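Nuclear hormone receptor FTZ-F1 (PDB 2XHS) probably regulates transcription as an NR5A-subfamily nuclear receptor, whose ligand-binding domain forms a complex with a peptide of the Fushi tarazu protein. Local coordinates at residues P8-P13 and T188-P193; Q20-R25 and G149-M154. All coordinates share one frame; numbering follows the deposited sequence.

Contact 1 of 2, residues P8-P13 and T188-P193; sequences PLRVSP and TLTCYP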
ATOM      1  N   PRO A   8     -16.036   2.425  18.376  1.00 54.65           N
ATOM      2  CA  PRO A   8     -15.755   1.004  18.258  1.00 53.65           C
ATOM      3  C   PRO A   8     -17.027   0.297  18.620  1.00 53.32           C
ATOM      4  O   PRO A   8     -17.273  -0.816  18.154  1.00 55.09           O
ATOM      5  CB  PRO A   8     -14.695   0.770  19.334  1.00 52.45           C
ATOM      6  CG  PRO A   8     -13.988   2.070  19.441  1.00 54.24           C
ATOM      7  CD  PRO A   8     -15.029   3.125  19.194  1.00 53.47           C
ATOM      8  N   LEU A   9     -17.837   0.935  19.447  1.00 52.03           N
ATOM      9  CA  LEU A   9     -19.068   0.308  19.828  1.00 52.73           C
ATOM     10  C   LEU A   9     -19.950   0.090  18.632  1.00 53.17           C
ATOM     11  O   LEU A   9     -20.694  -0.846  18.575  1.00 53.44           O
ATOM     12  CB  LEU A   9     -19.768   1.082  20.919  1.00 52.47           C
ATOM     13  CG  LEU A   9     -19.216   0.793  22.312  1.00 52.98           C
ATOM     14  CD1 LEU A   9     -19.907   1.598  23.350  1.00 50.17           C
ATOM     15  CD2 LEU A   9     -19.360  -0.633  22.635  1.00 53.46           C
ATOM     16  N   ARG A  10     -19.871   0.972  17.680  1.00 53.77           N
ATOM     17  CA  ARG A  10     -20.704   0.891  16.508  1.00 53.17           C
ATOM     18  C   ARG A  10     -20.093   0.349  15.236  1.00 52.11           C
ATOM     19  O   ARG A  10     -20.646   0.519  14.203  1.00 53.12           O
ATOM     20  CB  ARG A  10     -21.383   2.222  16.257  1.00 54.33           C
ATOM     21  CG  ARG A  10     -22.411   2.553  17.286  1.00 54.08           C
ATOM     22  CD  ARG A  10     -21.786   3.277  18.370  1.00 61.52           C
ATOM     23  NE  ARG A  10     -22.484   3.189  19.634  1.00 66.63           N
ATOM     24  CZ  ARG A  10     -21.961   3.644  20.753  1.00 71.42           C
ATOM     25  NH1 ARG A  10     -21.027   2.934  21.346  1.00 73.66           N
ATOM     26  NH2 ARG A  10     -22.352   4.783  21.284  1.00 73.12           N
ATOM     27  N   VAL A  11     -18.955  -0.286  15.307  1.00 50.37           N
ATOM     28  CA  VAL A  11     -18.271  -0.807  14.152  1.00 49.83           C
ATOM     29  C   VAL A  11     -18.566  -2.261  13.891  1.00 50.10           C
ATOM     30  O   VAL A  11     -18.742  -3.026  14.796  1.00 51.11           O
ATOM     31  CB  VAL A  11     -16.780  -0.668  14.336  1.00 49.54           C
ATOM     32  CG1 VAL A  11     -16.073  -1.080  13.113  1.00 48.14           C
ATOM     33  CG2 VAL A  11     -16.445   0.739  14.675  1.00 45.82           C
ATOM     34  N   SER A  12     -18.610  -2.637  12.630  1.00 50.26           N
ATOM     35  CA  SER A  12     -18.851  -4.003  12.266  1.00 50.62           C
ATOM     36  C   SER A  12     -17.685  -4.833  12.617  1.00 50.96           C
ATOM     37  O   SER A  12     -16.603  -4.366  12.732  1.00 51.61           O
ATOM     38  CB  SER A  12     -19.092  -4.124  10.787  1.00 50.23           C
ATOM     39  OG  SER A  12     -18.701  -2.951  10.150  1.00 51.72           O
ATOM     40  N   PRO A  13     -17.946  -6.091  12.807  1.00 51.76           N
ATOM     41  CA  PRO A  13     -16.941  -7.062  13.139  1.00 52.35           C
ATOM     42  C   PRO A  13     -15.963  -7.220  12.028  1.00 53.76           C
ATOM     43  O   PRO A  13     -14.815  -7.481  12.271  1.00 55.08           O
ATOM     44  CB  PRO A  13     -17.753  -8.312  13.260  1.00 51.77           C
ATOM     45  CG  PRO A  13     -19.002  -7.873  13.693  1.00 50.73           C
ATOM     46  CD  PRO A  13     -19.273  -6.578  13.142  1.00 50.78           C
ATOM     47  N   THR A 188     -18.960   4.770   7.317  1.00 45.37           N
ATOM     48  CA  THR A 188     -18.990   6.191   7.164  1.00 46.39           C
ATOM     49  C   THR A 188     -20.253   6.739   7.693  1.00 45.96           C
ATOM     50  O   THR A 188     -20.257   7.758   8.314  1.00 46.39           O
ATOM     51  CB  THR A 188     -19.013   6.560   5.734  1.00 45.51           C
ATOM     52  OG1 THR A 188     -20.158   5.965   5.162  1.00 51.32           O
ATOM     53  CG2 THR A 188     -17.870   6.009   5.070  1.00 45.80           C
ATOM     54  N   LEU A 189     -21.352   6.093   7.378  1.00 46.11           N
ATOM     55  CA  LEU A 189     -22.634   6.590   7.808  1.00 45.83           C
ATOM     56  C   LEU A 189     -22.869   6.598   9.294  1.00 45.39           C
ATOM     57  O   LEU A 189     -23.362   7.548   9.819  1.00 43.96           O
ATOM     58  CB  LEU A 189     -23.722   5.791   7.127  1.00 46.37           C
ATOM     59  CG  LEU A 189     -23.776   6.131   5.661  1.00 47.26           C
ATOM     60  CD1 LEU A 189     -24.844   5.398   4.955  1.00 48.25           C
ATOM     61  CD2 LEU A 189     -24.020   7.561   5.576  1.00 48.74           C
ATOM     62  N   THR A 190     -22.593   5.488   9.942  1.00 45.25           N
ATOM     63  CA  THR A 190     -22.696   5.391  11.365  1.00 45.21           C
ATOM     64  C   THR A 190     -21.694   6.182  12.155  1.00 46.68           C
ATOM     65  O   THR A 190     -22.019   6.789  13.146  1.00 46.90           O
ATOM     66  CB  THR A 190     -22.526   3.992  11.768  1.00 45.40           C
ATOM     67  OG1 THR A 190     -23.227   3.179  10.853  1.00 48.33           O
ATOM     68  CG2 THR A 190     -23.114   3.784  13.075  1.00 44.11           C
ATOM     69  N   CYS A 191     -20.442   6.106  11.753  1.00 48.36           N
ATOM     70  CA  CYS A 191     -19.386   6.738  12.505  1.00 48.87           C
ATOM     71  C   CYS A 191     -18.951   8.108  12.064  1.00 48.48           C
ATOM     72  O   CYS A 191     -18.338   8.796  12.816  1.00 48.33           O
ATOM     73  CB  CYS A 191     -18.200   5.802  12.613  1.00 48.24           C
ATOM     74  SG  CYS A 191     -18.574   4.278  13.384  1.00 54.39           S
ATOM     75  N   TYR A 192     -19.247   8.513  10.849  1.00 48.41           N
ATOM     76  CA  TYR A 192     -18.917   9.861  10.451  1.00 48.52           C
ATOM     77  C   TYR A 192     -20.059  10.538   9.750  1.00 48.95           C
ATOM     78  O   TYR A 192     -19.938  10.906   8.620  1.00 49.64           O
ATOM     79  CB  TYR A 192     -17.733   9.860   9.517  1.00 47.70           C
ATOM     80  CG  TYR A 192     -16.454   9.416  10.138  1.00 47.57           C
ATOM     81  CD1 TYR A 192     -15.627  10.300  10.757  1.00 46.99           C
ATOM     82  CD2 TYR A 192     -16.059   8.116  10.071  1.00 48.18           C
ATOM     83  CE1 TYR A 192     -14.481   9.897  11.295  1.00 45.34           C
ATOM     84  CE2 TYR A 192     -14.928   7.719  10.620  1.00 47.23           C
ATOM     85  CZ  TYR A 192     -14.143   8.609  11.226  1.00 47.87           C
ATOM     86  OH  TYR A 192     -12.986   8.190  11.762  1.00 45.35           O
ATOM     87  N   PRO A 193     -21.155  10.716  10.449  1.00 49.02           N
ATOM     88  CA  PRO A 193     -22.372  11.291   9.916  1.00 49.26           C
ATOM     89  C   PRO A 193     -22.203  12.697   9.463  1.00 50.20           C
ATOM     90  O   PRO A 193     -22.830  13.155   8.556  1.00 51.61           O
ATOM     91  CB  PRO A 193     -23.258  11.271  11.121  1.00 48.81           C
ATOM     92  CG  PRO A 193     -22.854  10.127  11.795  1.00 47.63           C
ATOM     93  CD  PRO A 193     -21.425  10.065  11.721  1.00 48.50           C
TER
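The side chain of R10 overlaps T190 through its aliphatic base, with R10 CB lying 3.9 Å from T190 CG2. The rest of the arginine turns back from the helix: its chain bends at chi2 (90°), and NH1 makes a long, weak ion pair with D7. The methyl of T190 faces the arginine because CG2 stands anti to the backbone N. This puts OG1 beside that N, where it hydrogen-bonds to O of D186 one turn back, so the hydroxyl is spent within its own helix and the threonine offers carbon to its neighbour.

Alongside this exposed pair, the buried one meets methyl to sulfur, V11 CG2 lying 4.3 Å from C191 SG. The same sulfur is 4.4 Å from R10 O, and the cysteine also touches E6 and D7, so the incoming chain runs along it for several residues. No hydrogen bond crosses the contact; the two segments meet mainly through apolar atoms over a small area, 128 Å² in all. A weak bond from V11 N to P8 O (3.3 Å) turns the chain so that R10 and V11 meet the helix at the end of a short 3-10 turn. Across from it, Y192 N bonds to T188 O at 2.8 Å in the last helical turn. Here the N-terminal segment passes the C-terminal end of helix 170-191 before helix 13-20, at the periphery of the helical sandwich of a nuclear receptor ligand-binding domain.

Contact 2 of 2, residues Q20-R25 and G149-M154; sequences QSIDDR and GDYVCM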
ATOM      1  N   GLN A  20      -7.444  -5.695  12.457  1.00 57.77           N
ATOM      2  CA  GLN A  20      -6.671  -6.678  13.156  1.00 60.75           C
ATOM      3  C   GLN A  20      -5.433  -7.041  12.418  1.00 61.37           C
ATOM      4  O   GLN A  20      -4.424  -7.360  12.985  1.00 62.48           O
ATOM      5  CB  GLN A  20      -7.499  -7.920  13.311  1.00 62.00           C
ATOM      6  CG  GLN A  20      -8.191  -7.990  14.604  1.00 67.61           C
ATOM      7  CD  GLN A  20      -7.300  -7.566  15.691  1.00 74.56           C
ATOM      8  OE1 GLN A  20      -6.131  -7.870  15.680  1.00 78.60           O
ATOM      9  NE2 GLN A  20      -7.834  -6.857  16.648  1.00 77.22           N
ATOM     10  N   SER A  21      -5.541  -6.999  11.119  1.00 61.78           N
ATOM     11  CA  SER A  21      -4.528  -7.489  10.246  1.00 62.13           C
ATOM     12  C   SER A  21      -3.441  -6.504  10.026  1.00 61.96           C
ATOM     13  O   SER A  21      -2.475  -6.784   9.379  1.00 62.65           O
ATOM     14  CB  SER A  21      -5.184  -7.833   8.948  1.00 62.39           C
ATOM     15  OG  SER A  21      -6.427  -8.381   9.241  1.00 64.06           O
ATOM     16  N   ILE A  22      -3.566  -5.347  10.619  1.00 61.94           N
ATOM     17  CA  ILE A  22      -2.566  -4.347  10.440  1.00 61.54           C
ATOM     18  C   ILE A  22      -1.713  -4.208  11.658  1.00 62.77           C
ATOM     19  O   ILE A  22      -2.210  -3.984  12.730  1.00 63.99           O
ATOM     20  CB  ILE A  22      -3.228  -3.020  10.220  1.00 60.12           C
ATOM     21  CG1 ILE A  22      -4.249  -3.138   9.115  1.00 60.43           C
ATOM     22  CG2 ILE A  22      -2.249  -2.027   9.806  1.00 60.33           C
ATOM     23  CD1 ILE A  22      -3.674  -3.514   7.846  1.00 61.28           C
ATOM     24  N   ASP A  23      -0.411  -4.336  11.502  1.00 63.42           N
ATOM     25  CA  ASP A  23       0.478  -3.985  12.568  1.00 63.79           C
ATOM     26  C   ASP A  23       1.301  -2.845  12.050  1.00 63.02           C
ATOM     27  O   ASP A  23       2.243  -3.051  11.354  1.00 63.23           O
ATOM     28  CB  ASP A  23       1.384  -5.141  12.915  1.00 65.24           C
ATOM     29  CG  ASP A  23       1.855  -5.099  14.341  1.00 70.18           C
ATOM     30  OD1 ASP A  23       2.076  -4.009  14.872  1.00 72.74           O
ATOM     31  OD2 ASP A  23       2.032  -6.165  14.938  1.00 74.11           O
ATOM     32  N   ASP A  24       0.925  -1.630  12.388  1.00 62.50           N
ATOM     33  CA  ASP A  24       1.651  -0.471  11.960  1.00 62.04           C
ATOM     34  C   ASP A  24       3.012  -0.545  12.553  1.00 62.96           C
ATOM     35  O   ASP A  24       3.972  -0.139  11.962  1.00 63.67           O
ATOM     36  CB  ASP A  24       0.988   0.818  12.426  1.00 61.48           C
ATOM     37  CG  ASP A  24      -0.152   1.218  11.578  1.00 57.58           C
ATOM     38  OD1 ASP A  24      -0.300   0.663  10.502  1.00 53.33           O
ATOM     39  OD2 ASP A  24      -0.894   2.105  11.975  1.00 50.36           O
ATOM     40  N   ARG A  25       3.102  -1.044  13.758  1.00 64.15           N
ATOM     41  CA  ARG A  25       4.373  -1.036  14.425  1.00 65.64           C
ATOM     42  C   ARG A  25       5.412  -1.838  13.707  1.00 63.75           C
ATOM     43  O   ARG A  25       6.557  -1.451  13.627  1.00 62.33           O
ATOM     44  CB  ARG A  25       4.212  -1.545  15.837  1.00 67.60           C
ATOM     45  CG  ARG A  25       3.971  -0.444  16.828  1.00 72.95           C
ATOM     46  CD  ARG A  25       4.327  -0.877  18.220  1.00 82.17           C
ATOM     47  NE  ARG A  25       3.298  -0.460  19.152  1.00 88.95           N
ATOM     48  CZ  ARG A  25       2.584  -1.296  19.887  1.00 92.73           C
ATOM     49  NH1 ARG A  25       2.819  -2.589  19.828  1.00 93.98           N
ATOM     50  NH2 ARG A  25       1.655  -0.835  20.701  1.00 93.37           N
ATOM     51  N   GLY A 149      -9.916   2.841   9.899  1.00 38.73           N
ATOM     52  CA  GLY A 149     -10.942   2.018   9.326  1.00 37.99           C
ATOM     53  C   GLY A 149     -11.132   2.184   7.854  1.00 38.40           C
ATOM     54  O   GLY A 149     -11.321   1.247   7.150  1.00 38.52           O
ATOM     55  N   ASP A 150     -11.092   3.414   7.408  1.00 37.08           N
ATOM     56  CA  ASP A 150     -11.229   3.723   6.029  1.00 35.96           C
ATOM     57  C   ASP A 150     -10.115   3.133   5.250  1.00 36.66           C
ATOM     58  O   ASP A 150     -10.305   2.620   4.200  1.00 38.85           O
ATOM     59  CB  ASP A 150     -11.144   5.218   5.852  1.00 36.14           C
ATOM     60  CG  ASP A 150     -12.256   5.931   6.475  1.00 38.06           C
ATOM     61  OD1 ASP A 150     -13.365   5.467   6.358  1.00 40.76           O
ATOM     62  OD2 ASP A 150     -12.048   6.977   7.052  1.00 39.46           O
ATOM     63  N   TYR A 151      -8.925   3.241   5.783  1.00 35.63           N
ATOM     64  CA  TYR A 151      -7.730   2.805   5.121  1.00 35.68           C
ATOM     65  C   TYR A 151      -7.686   1.331   4.828  1.00 35.98           C
ATOM     66  O   TYR A 151      -7.199   0.938   3.826  1.00 37.47           O
ATOM     67  CB  TYR A 151      -6.527   3.255   5.933  1.00 35.70           C
ATOM     68  CG  TYR A 151      -5.288   2.429   5.790  1.00 38.05           C
ATOM     69  CD1 TYR A 151      -4.489   2.537   4.695  1.00 41.07           C
ATOM     70  CD2 TYR A 151      -4.911   1.555   6.761  1.00 38.21           C
ATOM     71  CE1 TYR A 151      -3.392   1.801   4.564  1.00 41.38           C
ATOM     72  CE2 TYR A 151      -3.813   0.811   6.621  1.00 40.86           C
ATOM     73  CZ  TYR A 151      -3.053   0.946   5.525  1.00 41.25           C
ATOM     74  OH  TYR A 151      -1.933   0.211   5.381  1.00 45.49           O
ATOM     75  N   VAL A 152      -8.144   0.502   5.728  1.00 36.38           N
ATOM     76  CA  VAL A 152      -8.178  -0.910   5.467  1.00 37.71           C
ATOM     77  C   VAL A 152      -9.166  -1.344   4.427  1.00 38.16           C
ATOM     78  O   VAL A 152      -8.928  -2.240   3.692  1.00 38.27           O
ATOM     79  CB  VAL A 152      -8.330  -1.732   6.730  1.00 37.26           C
ATOM     80  CG1 VAL A 152      -7.106  -1.648   7.504  1.00 36.74           C
ATOM     81  CG2 VAL A 152      -9.404  -1.205   7.539  1.00 40.38           C
ATOM     82  N   CYS A 153     -10.338  -0.719   4.446  1.00 39.00           N
ATOM     83  CA  CYS A 153     -11.392  -1.042   3.496  1.00 40.78           C
ATOM     84  C   CYS A 153     -10.921  -0.703   2.092  1.00 40.80           C
ATOM     85  O   CYS A 153     -11.185  -1.430   1.134  1.00 40.35           O
ATOM     86  CB  CYS A 153     -12.670  -0.269   3.826  1.00 40.46           C
ATOM     87  SG  CYS A 153     -13.342  -0.605   5.470  1.00 46.25           S
HETATM   88  N   MSE A 154     -10.221   0.419   1.990  1.00 41.00           N
HETATM   89  CA  MSE A 154      -9.735   0.909   0.742  1.00 42.88           C
HETATM   90  C   MSE A 154      -8.683   0.039   0.164  1.00 42.43           C
HETATM   91  O   MSE A 154      -8.528  -0.016  -1.009  1.00 44.03           O
HETATM   92  CB  MSE A 154      -9.261   2.321   0.882  1.00 43.63           C
HETATM   93  CG  MSE A 154     -10.350   3.262   0.696  1.00 49.27           C
HETATM   94 SE   MSE A 154      -9.734   4.963   0.864  1.00 73.81          SE
HETATM   95  CE  MSE A 154      -9.909   5.104   2.653  1.00 42.36           C
TER
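I22 carries the contact, reaching from the link between two helices onto V152 and Y151 of helix 148-159. Its ethyl arm does the touching: CG1 of I22 lies 3.6 Å from CG1 of V152, and CD1 of I22 is 3.9 Å from the same methyl. The two side chains cross obliquely, the arm running past the valine methyl. With chi1 at -52°, the ethyl branch of I22 stands beside its backbone N, and CG2 lies anti to that N, beside the carbonyl carbon.

The I22 CD1 methyl also borders the phenol of Y151, approaching CE2 of that ring at 4.5 Å and at a slant. The tyrosine is fixed by other means: its hydroxyl is hydrogen-bonded to D95 and its ring stacks with H98. The isoleucine therefore packs against a ring that is already held in place. Just beyond I22, D23 occupies the N-cap of helix 24-39, its OD1 accepting a weak bond from R25 N.

V152 also rests on F18 and V19 of helix 13-20, while Y151 leans on L94. The contact thus lies where the bend between helices 13-20 and 24-39 packs against helix 148-159 and beside helix 77-102.

The first segments of contacts 1 and 2 flank helix 13-20; the contact centres are about 15 Å apart and the nearest atoms about 5 Å, with no touch. Along the chain 8-13 comes first, then 20-25, 149-154 and 188-193, contact 2 falling within the span of contact 1. Their second segments belong to consecutive helices, 148-159 and 170-191, which touch each other through D150 and C153. D147 and K198 tie the two regions further: each engages both Y192 and D150. The N-terminal part of the chain is thereby laid against one side of the domain, peripheral at contact 1 and more deeply buried at contact 2.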